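Local coordinates for tyrocidine synthase 2 (Brevibacillus parabrevis, PDB 6TA8), which is a nonribosomal peptide synthetase, a large multidomain enzyme, represented here by a condensation domain, at residues Y183-A186 / I192-P195. Sequence-based numbering, arbitrary orientation.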
loop_
_atom_site.group_PDB
_atom_site.type_symbol
_atom_site.label_atom_id
_atom_site.label_comp_id
_atom_site.label_asym_id
_atom_site.label_seq_id
_atom_site.Cartn_x
_atom_site.Cartn_y
_atom_site.Cartn_z
ATOM N N TYR A 183 17.096 -17.918 0.978
ATOM C CA TYR A 183 17.661 -18.531 -0.218
ATOM C C TYR A 183 19.179 -18.611 -0.141
ATOM O O TYR A 183 19.782 -19.508 -0.741
ATOM C CB TYR A 183 17.231 -17.756 -1.463
ATOM C CG TYR A 183 17.443 -18.509 -2.757
ATOM C CD1 TYR A 183 16.479 -19.382 -3.242
ATOM C CD2 TYR A 183 18.609 -18.345 -3.495
ATOM C CE1 TYR A 183 16.669 -20.071 -4.424
ATOM C CE2 TYR A 183 18.808 -19.031 -4.679
ATOM C CZ TYR A 183 17.835 -19.893 -5.139
ATOM O OH TYR A 183 18.026 -20.578 -6.317
ATOM N N SER A 184 19.813 -17.691 0.590
ATOM C CA SER A 184 21.262 -17.746 0.747
ATOM C C SER A 184 21.668 -18.894 1.661
ATOM O O SER A 184 22.595 -19.651 1.350
ATOM C CB SER A 184 21.780 -16.413 1.287
ATOM O OG SER A 184 21.383 -15.340 0.451
ATOM N N GLN A 185 20.978 -19.043 2.795
ATOM C CA GLN A 185 21.276 -20.145 3.705
ATOM C C GLN A 185 20.968 -21.496 3.074
ATOM O O GLN A 185 21.607 -22.497 3.415
ATOM C CB GLN A 185 20.490 -19.984 5.007
ATOM C CG GLN A 185 20.719 -18.663 5.725
ATOM C CD GLN A 185 19.838 -18.515 6.949
ATOM O OE1 GLN A 185 19.625 -19.470 7.696
ATOM N NE2 GLN A 185 19.314 -17.312 7.160
ATOM N N ALA A 186 20.001 -21.547 2.156
ATOM C CA ALA A 186 19.625 -22.820 1.551
ATOM C C ALA A 186 20.702 -23.324 0.598
ATOM O O ALA A 186 21.042 -24.513 0.615
ATOM C CB ALA A 186 18.288 -22.683 0.823
ATOM N N ILE A 192 17.580 -23.093 7.559
ATOM C CA ILE A 192 17.158 -21.703 7.425
ATOM C C ILE A 192 16.815 -21.141 8.799
ATOM O O ILE A 192 15.926 -21.650 9.492
ATOM C CB ILE A 192 15.971 -21.583 6.459
ATOM C CG1 ILE A 192 16.317 -22.244 5.123
ATOM C CG2 ILE A 192 15.598 -20.123 6.262
ATOM C CD1 ILE A 192 15.204 -22.196 4.107
ATOM N N VAL A 193 17.522 -20.086 9.196
ATOM C CA VAL A 193 17.312 -19.415 10.474
ATOM C C VAL A 193 17.021 -17.951 10.177
ATOM O O VAL A 193 17.900 -17.216 9.708
ATOM C CB VAL A 193 18.521 -19.557 11.408
ATOM C CG1 VAL A 193 18.295 -18.773 12.695
ATOM C CG2 VAL A 193 18.788 -21.025 11.712
ATOM N N LEU A 194 15.795 -17.528 10.443
ATOM C CA LEU A 194 15.356 -16.159 10.242
ATOM C C LEU A 194 15.390 -15.394 11.557
ATOM O O LEU A 194 15.391 -15.995 12.635
ATOM C CB LEU A 194 13.939 -16.142 9.653
ATOM C CG LEU A 194 13.804 -16.779 8.266
ATOM C CD1 LEU A 194 12.369 -16.709 7.764
ATOM C CD2 LEU A 194 14.755 -16.119 7.276
ATOM N N PRO A 195 15.440 -14.060 11.509
ATOM C CA PRO A 195 15.494 -13.276 12.749
ATOM C C PRO A 195 14.307 -13.553 13.661
ATOM O O PRO A 195 13.290 -14.122 13.258
ATOM C CB PRO A 195 15.483 -11.825 12.252
ATOM C CG PRO A 195 16.082 -11.902 10.893
ATOM C CD PRO A 195 15.617 -13.210 10.317
#
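Gln185 grips the backbone of Val193 with both ends of its carboxamide, a side-chain-to-main-chain clasp at the surface of the condensation domain, where the chain turns back after helix 169-187. Val193 N donates a hydrogen bond to Gln185 OE1 (2.7 Å), and Gln185 NE2 donates one to Val193 O (2.9 Å). The amide thus meets both N-H and C=O of one residue, as the opposite residue of a hydrogen-bonded antiparallel pair would. Both bonds are nearly straight, with N-H...O angles of 166° and 164°. They differ in how they meet the acceptor. Val193 N is tilted moderately from the carbonyl plane of Gln185, whereas Gln185 NE2 comes in well above the carbonyl plane of Val193, although Val193 O lies almost in the plane of the glutamine amide. With CG anti to its carbonyl carbon (chi1 -56°) and the chain extended beyond it, Gln185 carries its amide across to the loop. Ile192 comes close with its backbone alone, its CA 3.3 Å from Gln185 OE1. A further bond from Gln185 NE2 to Ser181 OG, one turn earlier in the helix, helps fix the rotation of the amide. Two bonds on one residue tie the returning loop to the last turn of helix 169-187, while Ile192 and Leu194 rest against Gln78 and His82 of helix 69-82, respectively, and Tyr183 packs on Leu71 and Val72 of that same helix.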